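Long-range contacts in staphylococcal enterotoxin A (Staphylococcus aureus, PDB 1ESF), which activates host T cells as a superantigen by binding MHC class II molecules, in part through a zinc site, and T-cell receptors, and causes staphylococcal food poisoning: residues Ile184-Ser189 and Met224-Tyr229; Asp11-Ser16 and Asn195-Gly200; Cys106-Val111 and Leu209-Arg214; Asp115-Thr120 and Lys147-Val152. One frame throughout, in Å; residues are numbered along the deposited sequence.

Interaction 1 (Ile184-Ser189 and Met224-Tyr229). With CD (cadmium ion), chain C.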
# COMPACT_ATOMS: atom_id res chain seq x y z
N ILE A 184 10.20 -0.81 -5.46
CA ILE A 184 9.29 -1.94 -5.62
C ILE A 184 8.53 -1.71 -6.95
O ILE A 184 8.11 -0.59 -7.24
CB ILE A 184 8.33 -2.16 -4.42
CG1 ILE A 184 7.60 -3.50 -4.61
CG2 ILE A 184 7.43 -0.93 -4.19
CD1 ILE A 184 6.91 -4.01 -3.32
N VAL A 185 8.49 -2.74 -7.79
CA VAL A 185 7.80 -2.68 -9.07
C VAL A 185 6.75 -3.79 -9.18
O VAL A 185 7.06 -4.97 -8.97
CB VAL A 185 8.76 -2.84 -10.28
CG1 VAL A 185 7.97 -2.73 -11.63
CG2 VAL A 185 9.87 -1.78 -10.23
N PHE A 186 5.50 -3.41 -9.49
CA PHE A 186 4.39 -4.37 -9.68
C PHE A 186 4.40 -4.59 -11.20
O PHE A 186 3.92 -3.78 -11.99
CB PHE A 186 3.08 -3.76 -9.18
CG PHE A 186 3.14 -3.38 -7.73
CD1 PHE A 186 3.68 -2.16 -7.35
CD2 PHE A 186 2.81 -4.31 -6.74
CE1 PHE A 186 3.92 -1.88 -5.99
CE2 PHE A 186 3.04 -4.06 -5.40
CZ PHE A 186 3.61 -2.83 -5.01
N HIS A 187 5.07 -5.65 -11.59
CA HIS A 187 5.25 -5.91 -12.99
C HIS A 187 4.11 -6.64 -13.70
O HIS A 187 4.06 -7.86 -13.75
CB HIS A 187 6.58 -6.58 -13.20
CG HIS A 187 7.06 -6.51 -14.61
ND1 HIS A 187 8.25 -7.06 -15.02
CD2 HIS A 187 6.48 -6.00 -15.72
CE1 HIS A 187 8.37 -6.93 -16.33
NE2 HIS A 187 7.32 -6.28 -16.78
N THR A 188 3.21 -5.83 -14.25
CA THR A 188 2.02 -6.30 -14.93
C THR A 188 2.34 -6.53 -16.39
O THR A 188 3.29 -6.00 -16.91
CB THR A 188 0.87 -5.32 -14.73
OG1 THR A 188 1.38 -3.98 -14.79
CG2 THR A 188 0.21 -5.52 -13.34
N SER A 189 1.59 -7.40 -17.03
CA SER A 189 1.84 -7.70 -18.44
C SER A 189 1.00 -6.86 -19.42
O SER A 189 1.51 -6.25 -20.36
CB SER A 189 1.63 -9.23 -18.69
OG SER A 189 0.79 -9.84 -17.69
N MET A 224 1.10 -11.42 -13.28
CA MET A 224 1.99 -10.37 -12.84
C MET A 224 2.79 -10.91 -11.67
O MET A 224 2.49 -11.98 -11.14
CB MET A 224 1.24 -9.11 -12.46
CG MET A 224 0.43 -9.28 -11.23
SD MET A 224 1.20 -8.58 -9.79
CE MET A 224 -0.24 -8.27 -8.98
N HIS A 225 3.87 -10.20 -11.38
CA HIS A 225 4.78 -10.53 -10.30
C HIS A 225 5.36 -9.20 -9.82
O HIS A 225 5.17 -8.13 -10.43
CB HIS A 225 5.87 -11.50 -10.78
CG HIS A 225 6.72 -10.94 -11.86
ND1 HIS A 225 6.50 -11.19 -13.20
CD2 HIS A 225 7.82 -10.15 -11.82
CE1 HIS A 225 7.41 -10.60 -13.93
NE2 HIS A 225 8.24 -9.97 -13.11
N ILE A 226 6.05 -9.28 -8.69
CA ILE A 226 6.63 -8.11 -8.07
C ILE A 226 8.15 -8.24 -8.18
O ILE A 226 8.67 -9.34 -8.02
CB ILE A 226 6.17 -8.10 -6.56
CG1 ILE A 226 4.63 -7.86 -6.43
CG2 ILE A 226 6.97 -7.10 -5.72
CD1 ILE A 226 4.12 -7.99 -5.03
N ASP A 227 8.82 -7.15 -8.57
CA ASP A 227 10.29 -7.09 -8.60
C ASP A 227 10.71 -6.12 -7.52
O ASP A 227 10.20 -5.01 -7.46
CB ASP A 227 10.80 -6.55 -9.91
CG ASP A 227 10.40 -7.39 -11.04
OD1 ASP A 227 10.65 -8.61 -11.00
OD2 ASP A 227 9.83 -6.83 -11.98
N ILE A 228 11.61 -6.55 -6.65
CA ILE A 228 12.08 -5.68 -5.56
C ILE A 228 13.61 -5.53 -5.69
O ILE A 228 14.29 -6.54 -5.83
CB ILE A 228 11.72 -6.22 -4.11
CG1 ILE A 228 10.17 -6.37 -3.96
CG2 ILE A 228 12.32 -5.27 -3.04
CD1 ILE A 228 9.69 -6.97 -2.63
N TYR A 229 14.08 -4.28 -5.72
CA TYR A 229 15.52 -3.93 -5.84
C TYR A 229 15.98 -3.18 -4.55
O TYR A 229 15.52 -2.06 -4.25
CB TYR A 229 15.75 -3.02 -7.08
CG TYR A 229 15.21 -3.58 -8.38
CD1 TYR A 229 15.92 -4.56 -9.11
CD2 TYR A 229 13.97 -3.17 -8.86
CE1 TYR A 229 15.40 -5.13 -10.30
CE2 TYR A 229 13.44 -3.74 -10.03
CZ TYR A 229 14.15 -4.71 -10.73
OH TYR A 229 13.55 -5.36 -11.79
CD CD C . 9.82 -8.40 -13.82
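The imidazole of His225 carries the CB of His187 over one face, 4.1 Å from CB to the ring centroid, while OD1 of Asp227 lies at its edge, in plane. The His187 ring has OD2 of Asp227 at its own edge, and the two imidazole planes meet obliquely, 64° apart. Both rings aim a nitrogen at one cadmium ion: His187 ND1 is 2.4 Å and His225 NE2 2.3 Å from the metal, and Asp227 OD2 joins them at 2.4 Å. With CG anti to the backbone N in His187 (chi1 -162°) but between N and the carbonyl carbon in His225 (chi1 61°), two neighbouring side chains converge on a single point. Ser1 supplies the remaining ligands through N and OG. His187, His225 and Asp227 are the residues that bind the zinc needed for the MHC class II interaction. Asn128 holds the other carboxylate oxygen, OD1 of Asp227.

The frame is an antiparallel pair of strands. Val185 and Asp227 exchange N-H...O bonds (2.9 Å from Val185 N to Asp227 O), and His187 N gives a 2.7 Å bond to His225 O. On the reverse face Ile184 CG1 packs on Ile226 CG2 and Ile228 CG1, and Phe186 lies alongside Ile226. Of this apolar face, Ile184 and Phe186 meet helix 152-167 at Ala159, Val152 and Asp156, whereas Ile226 and Ile228 meet Val125 and Ile127 of strand 118-131; strands 194-197 and 118-131 flank the pair within the beta-grasp sheet.

Interaction 2 (Asp11-Ser16 and Asn195-Gly200)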
# COMPACT_ATOMS: atom_id res chain seq x y z
N ASP A 11 17.08 8.12 -9.64
CA ASP A 11 17.44 8.83 -8.41
C ASP A 11 16.47 8.46 -7.33
O ASP A 11 15.34 8.93 -7.24
CB ASP A 11 17.54 10.35 -8.56
CG ASP A 11 16.24 10.99 -8.99
OD1 ASP A 11 15.53 10.35 -9.82
OD2 ASP A 11 15.91 12.13 -8.52
N LEU A 12 16.86 7.42 -6.63
CA LEU A 12 16.13 6.88 -5.51
C LEU A 12 16.58 7.67 -4.27
O LEU A 12 17.77 7.94 -4.08
CB LEU A 12 16.52 5.41 -5.36
CG LEU A 12 16.36 4.58 -6.62
CD1 LEU A 12 16.97 3.23 -6.41
CD2 LEU A 12 14.89 4.49 -6.94
N ARG A 13 15.62 8.05 -3.45
CA ARG A 13 15.92 8.76 -2.24
C ARG A 13 16.67 7.83 -1.31
O ARG A 13 16.46 6.64 -1.34
CB ARG A 13 14.63 9.21 -1.60
CG ARG A 13 13.84 10.08 -2.52
CD ARG A 13 14.52 11.41 -2.82
NE ARG A 13 13.69 12.22 -3.73
CZ ARG A 13 12.44 12.61 -3.48
NH1 ARG A 13 11.84 12.31 -2.33
NH2 ARG A 13 11.74 13.25 -4.41
N LYS A 14 17.58 8.35 -0.51
CA LYS A 14 18.33 7.50 0.39
C LYS A 14 17.69 7.53 1.76
O LYS A 14 17.01 8.48 2.11
CB LYS A 14 19.76 7.99 0.49
CG LYS A 14 20.53 7.86 -0.74
CD LYS A 14 21.86 8.48 -0.52
CE LYS A 14 22.20 9.34 -1.73
NZ LYS A 14 23.05 10.54 -1.40
N LYS A 15 17.91 6.49 2.55
CA LYS A 15 17.35 6.48 3.87
C LYS A 15 17.87 7.64 4.71
O LYS A 15 17.11 8.21 5.50
CB LYS A 15 17.63 5.17 4.61
CG LYS A 15 16.87 5.12 5.94
CD LYS A 15 16.97 3.77 6.67
CE LYS A 15 18.35 3.50 7.24
NZ LYS A 15 18.42 2.24 8.03
N SER A 16 19.13 8.01 4.52
CA SER A 16 19.69 9.09 5.30
C SER A 16 19.03 10.44 5.07
O SER A 16 19.22 11.34 5.87
CB SER A 16 21.21 9.16 5.16
OG SER A 16 21.63 8.95 3.82
N ASN A 195 5.51 1.53 -9.99
CA ASN A 195 6.76 1.37 -9.24
C ASN A 195 6.86 2.40 -8.12
O ASN A 195 6.60 3.58 -8.34
CB ASN A 195 8.01 1.44 -10.13
CG ASN A 195 8.30 2.82 -10.67
OD1 ASN A 195 9.13 3.56 -10.15
ND2 ASN A 195 7.67 3.14 -11.76
N TYR A 196 7.25 1.99 -6.91
CA TYR A 196 7.35 2.97 -5.83
C TYR A 196 8.74 2.96 -5.25
O TYR A 196 9.35 1.88 -5.15
CB TYR A 196 6.35 2.64 -4.70
CG TYR A 196 4.86 2.77 -5.03
CD1 TYR A 196 4.38 3.82 -5.81
CD2 TYR A 196 3.93 1.84 -4.54
CE1 TYR A 196 3.00 3.94 -6.08
CE2 TYR A 196 2.57 1.95 -4.80
CZ TYR A 196 2.10 3.00 -5.56
OH TYR A 196 0.75 3.09 -5.83
N ASP A 197 9.25 4.14 -4.92
CA ASP A 197 10.54 4.30 -4.25
C ASP A 197 10.20 4.06 -2.74
O ASP A 197 9.35 4.74 -2.17
CB ASP A 197 11.09 5.71 -4.49
CG ASP A 197 12.38 5.99 -3.75
OD1 ASP A 197 12.75 5.27 -2.81
OD2 ASP A 197 13.03 6.99 -4.09
N LEU A 198 10.81 3.04 -2.14
CA LEU A 198 10.56 2.60 -0.76
C LEU A 198 10.91 3.64 0.28
O LEU A 198 10.42 3.56 1.40
CB LEU A 198 11.30 1.28 -0.47
CG LEU A 198 10.86 0.10 -1.36
CD1 LEU A 198 11.80 -1.09 -1.23
CD2 LEU A 198 9.44 -0.27 -0.98
N PHE A 199 11.73 4.63 -0.10
CA PHE A 199 12.11 5.73 0.76
C PHE A 199 11.64 7.06 0.17
O PHE A 199 12.09 8.12 0.58
CB PHE A 199 13.62 5.72 0.95
CG PHE A 199 14.10 4.53 1.69
CD1 PHE A 199 13.99 4.47 3.10
CD2 PHE A 199 14.66 3.47 1.01
CE1 PHE A 199 14.44 3.37 3.79
CE2 PHE A 199 15.11 2.36 1.67
CZ PHE A 199 15.00 2.31 3.08
N GLY A 200 10.64 7.02 -0.70
CA GLY A 200 10.19 8.23 -1.36
C GLY A 200 8.90 8.87 -0.91
O GLY A 200 8.35 9.70 -1.64
O HOH W 1 15.10 4.25 -2.28
O HOH W 2 11.77 11.42 0.63
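Arg13 and Asp197 join the N-terminal segment to an Asx turn at the end of a beta-grasp strand: the backbone N of Arg13 donates to the syn lone pair of Asp197 OD2 at 2.9 Å, nearly straight at 165°. The other oxygen, Asp197 OD1, takes the backbone N of Phe199 from above the carboxylate plane, the bond that defines the Asx turn. A chi1 of 176° swings the Asp197 carboxylate away from its own N and over to the 11-16 chain, where OD2 holds Arg13 across the contact while OD1 stays engaged within its own turn. The guanidinium of Arg13 takes no part in that bond; Arg13 CB lies 3.5 Å from Phe199 O.

Lys15 lays its aliphatic part on the Phe199 ring, with CB over one face, 27° off the ring normal. Its amino group continues past the ring to a salt bridge with Asp173 and hydrogen bonds to the carbonyls of Asn171 and Gly177, which fix the chain in this course.

Behind the first shell, a type I turn from Asp197 to Gly200 shapes the acceptor side, and Leu169 and Val179 also pack on the Phe199 ring. Closest to that ring from Lys15 is CG, 3.7 Å from Phe199 CE1.

Interaction 3 (Cys106-Val111 and Leu209-Arg214)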
# COMPACT_ATOMS: atom_id res chain seq x y z
N CYS A 106 -9.20 7.48 8.98
CA CYS A 106 -9.05 7.87 7.57
C CYS A 106 -8.17 6.91 6.81
O CYS A 106 -7.19 6.40 7.35
CB CYS A 106 -8.49 9.31 7.49
SG CYS A 106 -9.59 10.73 7.87
N MET A 107 -8.49 6.71 5.54
CA MET A 107 -7.73 5.80 4.68
C MET A 107 -7.74 6.38 3.30
O MET A 107 -8.64 7.14 2.97
CB MET A 107 -8.43 4.44 4.64
CG MET A 107 -7.90 3.43 3.64
SD MET A 107 -8.55 1.87 4.09
CE MET A 107 -9.60 1.59 2.87
N TYR A 108 -6.71 6.07 2.52
CA TYR A 108 -6.59 6.49 1.14
C TYR A 108 -6.85 5.29 0.23
O TYR A 108 -6.17 4.28 0.34
CB TYR A 108 -5.18 7.02 0.87
CG TYR A 108 -4.91 8.31 1.56
CD1 TYR A 108 -5.57 9.45 1.15
CD2 TYR A 108 -4.00 8.42 2.57
CE1 TYR A 108 -5.34 10.64 1.73
CE2 TYR A 108 -3.75 9.64 3.15
CZ TYR A 108 -4.43 10.73 2.71
OH TYR A 108 -4.20 11.98 3.18
N GLY A 109 -7.83 5.41 -0.66
CA GLY A 109 -8.15 4.35 -1.60
C GLY A 109 -8.43 3.07 -0.87
O GLY A 109 -9.03 3.07 0.21
N GLY A 110 -7.97 1.96 -1.46
CA GLY A 110 -8.18 0.62 -0.90
C GLY A 110 -9.56 -0.05 -1.14
O GLY A 110 -9.89 -1.02 -0.53
N VAL A 111 -10.29 0.43 -2.13
CA VAL A 111 -11.61 -0.03 -2.46
C VAL A 111 -11.65 -0.69 -3.81
O VAL A 111 -11.17 -0.16 -4.78
CB VAL A 111 -12.56 1.22 -2.44
CG1 VAL A 111 -14.05 0.83 -2.72
CG2 VAL A 111 -12.44 1.91 -1.08
N LEU A 209 2.02 10.25 4.45
CA LEU A 209 2.85 9.13 3.97
C LEU A 209 2.02 8.18 3.15
O LEU A 209 2.50 7.61 2.18
CB LEU A 209 3.53 8.39 5.14
CG LEU A 209 4.69 9.11 5.82
CD1 LEU A 209 4.97 8.42 7.11
CD2 LEU A 209 5.92 9.21 4.95
N LEU A 210 0.74 8.11 3.51
CA LEU A 210 -0.21 7.23 2.84
C LEU A 210 -0.92 7.80 1.62
O LEU A 210 -1.70 7.10 1.00
CB LEU A 210 -1.25 6.75 3.86
CG LEU A 210 -0.68 5.89 5.00
CD1 LEU A 210 -1.75 5.58 5.96
CD2 LEU A 210 -0.18 4.58 4.46
N ARG A 211 -0.65 9.04 1.24
CA ARG A 211 -1.34 9.62 0.10
C ARG A 211 -1.01 8.97 -1.22
O ARG A 211 -1.71 9.17 -2.22
CB ARG A 211 -1.09 11.11 0.00
CG ARG A 211 -1.86 11.89 0.97
CD ARG A 211 -2.17 13.25 0.36
NE ARG A 211 -2.23 14.30 1.37
CZ ARG A 211 -3.29 15.09 1.57
NH1 ARG A 211 -4.41 14.95 0.82
NH2 ARG A 211 -3.19 16.04 2.52
N ILE A 212 0.10 8.25 -1.24
CA ILE A 212 0.51 7.51 -2.42
C ILE A 212 -0.56 6.52 -2.86
O ILE A 212 -0.56 6.10 -4.00
CB ILE A 212 1.90 6.81 -2.23
CG1 ILE A 212 1.85 5.64 -1.22
CG2 ILE A 212 2.92 7.85 -1.77
CD1 ILE A 212 3.02 4.57 -1.38
N TYR A 213 -1.48 6.16 -1.97
CA TYR A 213 -2.53 5.22 -2.32
C TYR A 213 -3.84 5.91 -2.64
O TYR A 213 -4.81 5.23 -2.98
CB TYR A 213 -2.79 4.20 -1.20
CG TYR A 213 -1.58 3.43 -0.78
CD1 TYR A 213 -0.82 2.74 -1.72
CD2 TYR A 213 -1.16 3.42 0.56
CE1 TYR A 213 0.29 2.07 -1.36
CE2 TYR A 213 -0.04 2.75 0.94
CZ TYR A 213 0.68 2.08 -0.03
OH TYR A 213 1.81 1.39 0.30
N ARG A 214 -3.87 7.25 -2.55
CA ARG A 214 -5.09 8.00 -2.83
C ARG A 214 -5.66 7.74 -4.23
O ARG A 214 -6.86 7.85 -4.43
CB ARG A 214 -4.82 9.50 -2.69
CG ARG A 214 -6.05 10.36 -2.60
CD ARG A 214 -5.55 11.73 -2.35
NE ARG A 214 -6.61 12.71 -2.34
CZ ARG A 214 -6.61 13.82 -3.09
NH1 ARG A 214 -5.59 14.07 -3.90
NH2 ARG A 214 -7.65 14.67 -3.05
O HOH W 3 -5.37 2.34 -3.09
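Tyr108 reaches the 209-214 segment because its CG stands anti to the carbonyl carbon (chi1 -69°), laying the ring along the backbone of Leu210 and Arg211. Arg211 has the same kind of first torsion, but its chain then bends at chi2 and chi3, and this brings its guanidinium back over the phenol oxygen. The result is contact along the whole length of the tyrosine. Arg211 CA sits over one face, 3.9 Å from the ring centroid of Tyr108 and only 14° off the normal, a CH-pi contact. At the far end Arg211 CG is 3.2 Å from Tyr108 OH, and that oxygen lies over one face of the guanidinium, whose plane is turned 34° from the ring. Leu210 CB meets Tyr108 CD2 at 3.5 Å, and the extended chain of Arg214 passes by CD1, with Arg214 CG 3.9 Å from it.

No direct hydrogen bond spans the two segments. A water bridges them, accepting from Gly110 N and donating to Tyr213 O. Gly109 CA approaches that same carbonyl oxygen at 3.7 Å, and the positive phi of Gly109 suits a glycine. Tyr108 OH is hydrogen-bonded to Asn207 O, and Arg214 makes a salt bridge to Asp70.

Strand 104-113 belongs to the OB-fold domain, flanked by strands 66-70 and 85-92, whereas the 3-10 turn follows helix 206-209 of the beta-grasp domain; Leu210 also touches Ile29 of helix 22-32, and Tyr108 O is hydrogen-bonded to Gln153 NE2 of helix 152-167. The contact thus lies at the interface of the two domains.

Interaction 4 (Asp115-Thr120 and Lys147-Val152)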
# COMPACT_ATOMS: atom_id res chain seq x y z
N ASP A 115 -18.52 -7.48 -6.50
CA ASP A 115 -19.12 -8.45 -7.40
C ASP A 115 -18.19 -8.94 -8.50
O ASP A 115 -17.50 -8.16 -9.14
CB ASP A 115 -20.46 -7.92 -7.95
CG ASP A 115 -21.50 -7.64 -6.83
OD1 ASP A 115 -21.58 -8.38 -5.80
OD2 ASP A 115 -22.23 -6.63 -6.99
N ASN A 116 -18.15 -10.27 -8.64
CA ASN A 116 -17.36 -10.96 -9.65
C ASN A 116 -15.92 -10.69 -9.50
O ASN A 116 -15.20 -10.68 -10.51
CB ASN A 116 -17.75 -10.56 -11.06
CG ASN A 116 -19.09 -11.12 -11.48
OD1 ASN A 116 -19.53 -12.20 -10.99
ND2 ASN A 116 -19.77 -10.39 -12.36
N ASN A 117 -15.47 -10.48 -8.27
CA ASN A 117 -14.05 -10.21 -8.12
C ASN A 117 -13.29 -11.25 -7.36
O ASN A 117 -12.10 -11.07 -7.09
CB ASN A 117 -13.81 -8.84 -7.53
CG ASN A 117 -12.46 -8.26 -7.98
OD1 ASN A 117 -11.98 -8.55 -9.09
ND2 ASN A 117 -11.86 -7.44 -7.13
N ARG A 118 -13.98 -12.34 -7.04
CA ARG A 118 -13.39 -13.45 -6.31
C ARG A 118 -12.70 -14.43 -7.25
O ARG A 118 -13.28 -14.81 -8.29
CB ARG A 118 -14.46 -14.21 -5.52
CG ARG A 118 -14.84 -13.62 -4.18
CD ARG A 118 -13.93 -14.05 -3.02
NE ARG A 118 -14.31 -13.28 -1.83
CZ ARG A 118 -15.10 -13.73 -0.86
NH1 ARG A 118 -15.59 -14.97 -0.91
NH2 ARG A 118 -15.52 -12.89 0.10
N LEU A 119 -11.49 -14.86 -6.87
CA LEU A 119 -10.64 -15.81 -7.62
C LEU A 119 -10.95 -17.30 -7.39
O LEU A 119 -11.27 -17.72 -6.24
CB LEU A 119 -9.15 -15.60 -7.32
CG LEU A 119 -8.36 -14.45 -7.91
CD1 LEU A 119 -6.94 -14.59 -7.53
CD2 LEU A 119 -8.54 -14.43 -9.38
N THR A 120 -10.71 -18.06 -8.48
CA THR A 120 -10.90 -19.53 -8.58
C THR A 120 -10.25 -20.14 -7.33
O THR A 120 -10.83 -20.96 -6.61
CB THR A 120 -10.24 -20.14 -9.95
OG1 THR A 120 -8.83 -19.96 -9.94
CG2 THR A 120 -10.80 -19.46 -11.23
N LYS A 147 -8.53 -11.54 -5.07
CA LYS A 147 -9.25 -10.66 -5.93
C LYS A 147 -8.70 -10.78 -7.31
O LYS A 147 -7.52 -11.00 -7.49
CB LYS A 147 -9.14 -9.20 -5.45
CG LYS A 147 -9.62 -8.98 -4.08
CD LYS A 147 -9.48 -7.54 -3.62
CE LYS A 147 -10.08 -7.32 -2.17
NZ LYS A 147 -9.36 -7.92 -0.99
N LYS A 148 -9.56 -10.58 -8.29
CA LYS A 148 -9.15 -10.62 -9.65
C LYS A 148 -8.55 -9.25 -10.00
O LYS A 148 -7.54 -9.18 -10.70
CB LYS A 148 -10.35 -10.97 -10.51
CG LYS A 148 -9.95 -11.14 -11.91
CD LYS A 148 -10.89 -10.37 -12.85
CE LYS A 148 -10.49 -10.52 -14.35
NZ LYS A 148 -11.56 -10.14 -15.35
N ASN A 149 -9.16 -8.17 -9.52
CA ASN A 149 -8.66 -6.80 -9.72
C ASN A 149 -8.40 -6.35 -8.34
O ASN A 149 -9.31 -6.23 -7.56
CB ASN A 149 -9.69 -5.94 -10.39
CG ASN A 149 -9.99 -6.42 -11.80
OD1 ASN A 149 -9.16 -6.31 -12.71
ND2 ASN A 149 -11.14 -7.08 -11.97
N VAL A 150 -7.14 -6.15 -8.03
CA VAL A 150 -6.73 -5.85 -6.67
C VAL A 150 -6.04 -4.49 -6.60
O VAL A 150 -5.44 -4.04 -7.60
CB VAL A 150 -5.81 -7.07 -6.18
CG1 VAL A 150 -4.59 -7.21 -7.07
CG2 VAL A 150 -5.36 -6.96 -4.76
N THR A 151 -6.14 -3.80 -5.47
CA THR A 151 -5.43 -2.52 -5.35
C THR A 151 -3.94 -2.79 -5.15
O THR A 151 -3.56 -3.79 -4.55
CB THR A 151 -5.87 -1.60 -4.14
OG1 THR A 151 -5.70 -2.29 -2.89
CG2 THR A 151 -7.26 -1.13 -4.28
N VAL A 152 -3.10 -1.93 -5.72
CA VAL A 152 -1.67 -1.97 -5.53
C VAL A 152 -1.43 -1.84 -4.02
O VAL A 152 -0.58 -2.53 -3.51
CB VAL A 152 -1.01 -0.79 -6.24
CG1 VAL A 152 0.49 -0.65 -5.78
CG2 VAL A 152 -1.12 -1.00 -7.76
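Asn117 and Lys148 face each other where Arg118 and Lys147 form a single antiparallel, non-hydrogen-bonded bridge, CA atoms 5.0 Å apart, between strands 118-131 and 144-147 of the beta-grasp sheet. The Asn117 carbonyl accepts from Lys148 N at 2.9 Å, the donor tilted from the carbonyl plane, and also receives a CA-H...O contact from Lys147.

The Asn117 side chain works as a peptide mimic. Turned to the far side of CB from its own nitrogen (chi1 -152°), the amide extends across to Asn149, where both ends are used. ND2 donates to Asn149 O in an almost straight bond of 172°, with that oxygen only 2° out of the amide plane. OD1 accepts from Asn149 N at 2.9 Å; weak hydrogen bonds come from Asn149 ND2 and Lys148 N. Donor and acceptor are therefore both engaged by one residue's backbone, which fixes the rotation of the amide and identifies its O and N ends.

Leu119 packs against the backbone of Lys147 and Lys148, its CG 3.6 Å from Lys147 O and CD2 against Lys148 CA. Lys147 runs away to a salt bridge with Glu154, early in helix 152-167, whose start Thr151 caps by accepting from Glu154 N. Strand 218-220 pairs with 149-151, and Thr112 touches both Asn117 and Lys147. The CB of Lys147 lies 3.6 Å from Asn117 ND2.

In the fold
From the N terminus, residues 11-16 meet 195-200, so interaction 2 closes the longest loop, spanning most of the chain. Within it, strand 104-113 opens interaction 3, and interaction 4 then opens and closes between 115-120 and 147-152, lying inside both larger loops. Interaction 1 opens at 184-189, after interaction 4 has closed. Interaction 2 closes next, then interaction 3 at 209-214, and interaction 1 last at 224-229; these three cross one another. Interaction 3 ties the OB-fold to the beta-grasp domain, whereas interaction 2 fastens the N-terminal segment to the latter. Interactions 1 and 2 lie on the adjacent strands 181-187 and 194-197 of one sheet, and Val152 of interaction 4 packs on Phe186 and Tyr196.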